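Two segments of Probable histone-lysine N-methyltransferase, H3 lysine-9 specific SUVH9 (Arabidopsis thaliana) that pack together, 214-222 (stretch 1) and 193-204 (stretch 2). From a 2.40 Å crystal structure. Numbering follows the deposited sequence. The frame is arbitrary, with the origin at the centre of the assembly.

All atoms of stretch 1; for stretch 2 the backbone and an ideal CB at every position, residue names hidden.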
# COMPACT_ATOMS: atom_id res chain seq x y z
N PHE A 214 -8.83 8.58 -34.23
CA PHE A 214 -10.10 9.00 -33.65
C PHE A 214 -9.90 9.59 -32.26
O PHE A 214 -9.10 9.08 -31.46
CB PHE A 214 -11.09 7.83 -33.62
CG PHE A 214 -11.45 7.30 -34.99
CD1 PHE A 214 -10.77 6.22 -35.53
CD2 PHE A 214 -12.46 7.89 -35.73
CE1 PHE A 214 -11.09 5.74 -36.79
CE2 PHE A 214 -12.79 7.41 -36.99
CZ PHE A 214 -12.11 6.33 -37.51
N LYS A 215 -10.62 10.66 -31.96
CA LYS A 215 -10.52 11.32 -30.67
C LYS A 215 -11.87 11.39 -29.96
O LYS A 215 -12.92 11.57 -30.59
CB LYS A 215 -9.92 12.72 -30.82
CG LYS A 215 -8.40 12.74 -30.78
CD LYS A 215 -7.84 14.09 -31.19
CE LYS A 215 -6.38 14.21 -30.80
NZ LYS A 215 -5.68 12.91 -30.97
N TYR A 216 -11.84 11.24 -28.64
CA TYR A 216 -13.05 11.20 -27.84
C TYR A 216 -12.89 12.10 -26.62
O TYR A 216 -11.86 12.05 -25.94
CB TYR A 216 -13.36 9.77 -27.40
CG TYR A 216 -13.30 8.75 -28.52
CD1 TYR A 216 -14.43 8.42 -29.25
CD2 TYR A 216 -12.10 8.12 -28.84
CE1 TYR A 216 -14.38 7.49 -30.27
CE2 TYR A 216 -12.04 7.20 -29.86
CZ TYR A 216 -13.18 6.88 -30.57
OH TYR A 216 -13.11 5.96 -31.58
N ARG A 217 -13.89 12.92 -26.35
CA ARG A 217 -13.85 13.80 -25.20
C ARG A 217 -14.58 13.17 -24.02
O ARG A 217 -15.78 12.91 -24.10
CB ARG A 217 -14.46 15.16 -25.54
CG ARG A 217 -14.78 16.01 -24.33
CD ARG A 217 -15.36 17.35 -24.75
NE ARG A 217 -14.39 18.42 -24.61
CZ ARG A 217 -14.35 19.25 -23.57
NH1 ARG A 217 -15.23 19.13 -22.59
NH2 ARG A 217 -13.43 20.20 -23.52
N LEU A 218 -13.84 12.94 -22.95
CA LEU A 218 -14.38 12.32 -21.74
C LEU A 218 -14.59 13.36 -20.65
O LEU A 218 -13.71 14.18 -20.38
CB LEU A 218 -13.43 11.22 -21.23
CG LEU A 218 -13.68 9.80 -21.73
CD1 LEU A 218 -13.59 9.71 -23.24
CD2 LEU A 218 -12.70 8.83 -21.08
N GLU A 219 -15.76 13.32 -20.02
CA GLU A 219 -16.07 14.23 -18.93
C GLU A 219 -16.49 13.45 -17.69
O GLU A 219 -17.29 12.51 -17.79
CB GLU A 219 -17.16 15.22 -19.34
CG GLU A 219 -16.67 16.32 -20.27
CD GLU A 219 -17.79 17.24 -20.73
OE1 GLU A 219 -18.93 17.10 -20.24
OE2 GLU A 219 -17.52 18.11 -21.59
N ARG A 220 -15.95 13.83 -16.54
CA ARG A 220 -16.21 13.11 -15.31
C ARG A 220 -17.66 13.28 -14.84
O ARG A 220 -18.24 14.35 -14.98
CB ARG A 220 -15.24 13.55 -14.21
CG ARG A 220 -15.21 12.62 -13.01
CD ARG A 220 -13.92 12.78 -12.22
NE ARG A 220 -13.78 11.75 -11.20
CZ ARG A 220 -14.03 11.93 -9.91
NH1 ARG A 220 -14.43 13.12 -9.47
NH2 ARG A 220 -13.86 10.93 -9.05
N ILE A 221 -18.22 12.20 -14.31
CA ILE A 221 -19.57 12.23 -13.75
C ILE A 221 -19.57 13.04 -12.47
O ILE A 221 -18.68 12.90 -11.63
CB ILE A 221 -20.10 10.82 -13.44
CG1 ILE A 221 -19.92 9.89 -14.65
CG2 ILE A 221 -21.56 10.87 -13.02
CD1 ILE A 221 -20.43 10.46 -15.93
N GLU A 222 -20.58 13.89 -12.31
CA GLU A 222 -20.69 14.78 -11.16
C GLU A 222 -20.98 14.02 -9.86
O GLU A 222 -21.62 12.97 -9.88
CB GLU A 222 -21.79 15.81 -11.43
CG GLU A 222 -21.53 17.19 -10.85
CD GLU A 222 -22.26 18.28 -11.63
OE1 GLU A 222 -22.84 17.97 -12.70
OE2 GLU A 222 -22.25 19.45 -11.17
N UNK A 193 -7.43 4.52 -9.74
CA UNK A 193 -8.79 4.59 -10.26
C UNK A 193 -9.38 5.97 -10.00
O UNK A 193 -9.44 6.41 -8.85
CB UNK A 193 -9.67 3.51 -9.63
N UNK A 194 -9.81 6.65 -11.05
CA UNK A 194 -10.35 8.00 -10.92
C UNK A 194 -11.87 8.07 -11.07
O UNK A 194 -12.44 9.15 -11.10
CB UNK A 194 -9.70 8.91 -11.96
N UNK A 195 -12.52 6.91 -11.17
CA UNK A 195 -13.97 6.88 -11.22
C UNK A 195 -14.58 6.84 -12.61
O UNK A 195 -13.99 6.31 -13.56
CB UNK A 195 -14.52 8.10 -10.48
N UNK A 196 -15.77 7.42 -12.72
CA UNK A 196 -16.59 7.29 -13.92
C UNK A 196 -16.65 8.57 -14.75
O UNK A 196 -16.80 9.67 -14.22
CB UNK A 196 -18.01 6.87 -13.53
N UNK A 197 -16.53 8.40 -16.06
CA UNK A 197 -16.57 9.50 -17.01
C UNK A 197 -17.57 9.12 -18.09
O UNK A 197 -17.85 7.95 -18.29
CB UNK A 197 -15.19 9.79 -17.60
N UNK A 198 -18.09 10.11 -18.80
CA UNK A 198 -18.93 9.83 -19.96
C UNK A 198 -18.32 10.44 -21.21
O UNK A 198 -17.72 11.52 -21.15
CB UNK A 198 -20.35 10.36 -19.74
N UNK A 199 -18.45 9.74 -22.33
CA UNK A 199 -17.94 10.24 -23.60
C UNK A 199 -19.01 11.14 -24.20
O UNK A 199 -20.12 10.68 -24.49
CB UNK A 199 -17.57 9.10 -24.55
N UNK A 200 -18.70 12.42 -24.36
CA UNK A 200 -19.72 13.39 -24.77
C UNK A 200 -19.49 13.93 -26.17
O UNK A 200 -20.30 14.70 -26.69
CB UNK A 200 -19.76 14.55 -23.78
N UNK A 201 -18.37 13.54 -26.78
CA UNK A 201 -18.06 13.97 -28.14
C UNK A 201 -16.99 13.07 -28.77
O UNK A 201 -16.17 12.49 -28.07
CB UNK A 201 -17.59 15.43 -28.14
N UNK A 202 -17.02 12.96 -30.09
CA UNK A 202 -16.03 12.18 -30.82
C UNK A 202 -15.80 12.77 -32.20
O UNK A 202 -16.71 13.36 -32.78
CB UNK A 202 -16.47 10.72 -30.93
N UNK A 203 -14.60 12.60 -32.73
CA UNK A 203 -14.30 13.13 -34.05
C UNK A 203 -13.08 12.48 -34.71
O UNK A 203 -12.30 11.79 -34.05
CB UNK A 203 -14.08 14.64 -33.95
N UNK A 204 -12.95 12.70 -36.01
CA UNK A 204 -11.79 12.26 -36.78
C UNK A 204 -10.73 13.34 -36.69
O UNK A 204 -11.04 14.52 -36.80
CB UNK A 204 -12.16 11.97 -38.24

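Stretch 2 runs antiparallel to stretch 1, and backbone hydrogen bonds fix the register, so each ideal CB can be judged by the neighbour it meets.

Position 193 has nothing of stretch 1 within reach of its CB, and many residues would do; it is Tyr193. At 194 the CB points sideways, 5.0 Å from Arg220 NE, which again decides little. Its carbonyl matters more: the O of what proves to be Asp194 accepts hydrogen bonds from Arg220 NE (2.9 Å) and Arg220 NH2 (3.1 Å). The carboxylate itself is bonded elsewhere in the structure.

Position 195 is the most restrictive. With phi 95° and psi -149°, a CB would jam against the preceding carbonyl oxygen, and it would also lie 3.2 Å from Arg220 NH2. Both point to glycine, and Gly195 leaves room for the guanidinium.

At 196 the CB lies 3.7 Å from Ile221 CG1, so an aliphatic side chain suits. Leu196 packs its CB 3.8 Å from Ile221 CG1, while its O accepts a nearly straight bond from Ile221 N (2.9 Å).

The CB of 197 is on the face carrying Leu218 and Arg220, 4.3 Å from Leu218 CB. A large apolar group, aliphatic or aromatic, could cover both neighbours. Phe197 does so: Arg220 CB sits over its ring face, 3.7 Å from the ring centroid, in a CH-pi contact, and Phe197 CD2 lies 4.1 Å from Leu218 CB.

Position 198 turns to the face of Glu219, with its CB 3.8 Å from Ile221 CD1. A long chain with an aliphatic stem, or a branched apolar one, would fit. Arg198 reaches past the isoleucine, its NH1 3.3 Å from Ile221 CD1; its backbone N and O pair with Glu219 O (2.7 Å) and Glu219 N (2.9 Å).

At 199 the CB is 4.2 Å from Leu218 CD1 and 5.1 Å from Tyr216 CB, an apolar setting for Ile, Leu or Val. Ile199 uses CG1 against Leu218 CD1 (3.7 Å) and CG2 against Tyr216 CB (3.9 Å).

Near 200 are the aliphatic part of Arg217 and the carboxylate of Glu219; small apolar or polar groups are both plausible. Val200 lays CG2 3.8 Å from Arg217 CD, while its N donates to Arg217 O (3.0 Å).

The CB of 201 is 4.1 Å from Arg217 CB, leaving the choice wide. Asp201 makes no salt bridge to that arginine; its OD1 takes a weak hydrogen bond from the backbone N of 202 (2.8 Å).

At 202 the CB is already 3.5 Å from Tyr216 CD1, so a compact residue is the easy choice. Ser202 fits beside the ring, its hydroxyl bonded elsewhere.

Position 203 shares a face with Lys215, whose methylenes invite a broad flat group. Trp203 places its six-membered ring beneath Lys215 CB, 3.7 Å from CB to centroid, in a CH-pi contact.

Finally, 204 lies near the Phe214 ring, which favours an apolar partner. Phe204 presents its ring edge, CD1 4.3 Å from Phe214 CE2.

Stretch 2, residues 193-204: YDGLFRIVDSWF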
# COMPACT_ATOMS: atom_id res chain seq x y z
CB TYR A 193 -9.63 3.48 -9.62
CG TYR A 193 -11.09 3.53 -9.97
CD1 TYR A 193 -11.52 3.48 -11.29
CD2 TYR A 193 -12.06 3.60 -8.97
CE1 TYR A 193 -12.86 3.52 -11.61
CE2 TYR A 193 -13.40 3.63 -9.28
CZ TYR A 193 -13.80 3.59 -10.59
OH TYR A 193 -15.14 3.63 -10.90
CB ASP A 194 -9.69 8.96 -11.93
CG ASP A 194 -8.35 9.49 -11.45
OD1 ASP A 194 -8.09 9.44 -10.22
OD2 ASP A 194 -7.57 9.96 -12.30
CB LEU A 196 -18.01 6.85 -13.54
CG LEU A 196 -18.06 5.54 -12.74
CD1 LEU A 196 -19.49 5.22 -12.31
CD2 LEU A 196 -17.47 4.40 -13.57
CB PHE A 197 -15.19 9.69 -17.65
CG PHE A 197 -14.18 10.38 -16.76
CD1 PHE A 197 -13.71 9.76 -15.61
CD2 PHE A 197 -13.67 11.62 -17.11
CE1 PHE A 197 -12.77 10.39 -14.81
CE2 PHE A 197 -12.73 12.25 -16.31
CZ PHE A 197 -12.28 11.63 -15.16
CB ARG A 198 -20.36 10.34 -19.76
CG ARG A 198 -21.28 9.30 -19.15
CD ARG A 198 -22.75 9.68 -19.28
NE ARG A 198 -23.60 8.78 -18.52
CZ ARG A 198 -23.98 8.99 -17.26
NH1 ARG A 198 -23.59 10.09 -16.63
NH2 ARG A 198 -24.75 8.11 -16.64
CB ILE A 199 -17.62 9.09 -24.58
CG1 ILE A 199 -16.81 8.01 -23.87
CG2 ILE A 199 -16.88 9.62 -25.79
CD1 ILE A 199 -16.67 6.73 -24.67
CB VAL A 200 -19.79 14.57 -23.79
CG1 VAL A 200 -20.03 14.07 -22.37
CG2 VAL A 200 -18.51 15.39 -23.86
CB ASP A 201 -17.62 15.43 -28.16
CG ASP A 201 -17.71 16.04 -29.54
OD1 ASP A 201 -18.35 15.42 -30.42
OD2 ASP A 201 -17.16 17.14 -29.76
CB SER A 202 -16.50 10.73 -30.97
OG SER A 202 -17.50 10.63 -31.96
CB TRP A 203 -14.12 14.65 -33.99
CG TRP A 203 -12.89 15.10 -33.25
CD1 TRP A 203 -11.69 15.43 -33.79
CD2 TRP A 203 -12.75 15.26 -31.83
NE1 TRP A 203 -10.81 15.80 -32.80
CE2 TRP A 203 -11.44 15.70 -31.59
CE3 TRP A 203 -13.62 15.08 -30.75
CZ2 TRP A 203 -10.96 15.96 -30.30
CZ3 TRP A 203 -13.14 15.34 -29.47
CH2 TRP A 203 -11.83 15.77 -29.26
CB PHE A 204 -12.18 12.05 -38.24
CG PHE A 204 -11.03 11.66 -39.14
CD1 PHE A 204 -10.55 10.36 -39.15
CD2 PHE A 204 -10.45 12.59 -39.99
CE1 PHE A 204 -9.51 10.00 -39.98
CE2 PHE A 204 -9.41 12.23 -40.83
CZ PHE A 204 -8.93 10.93 -40.82
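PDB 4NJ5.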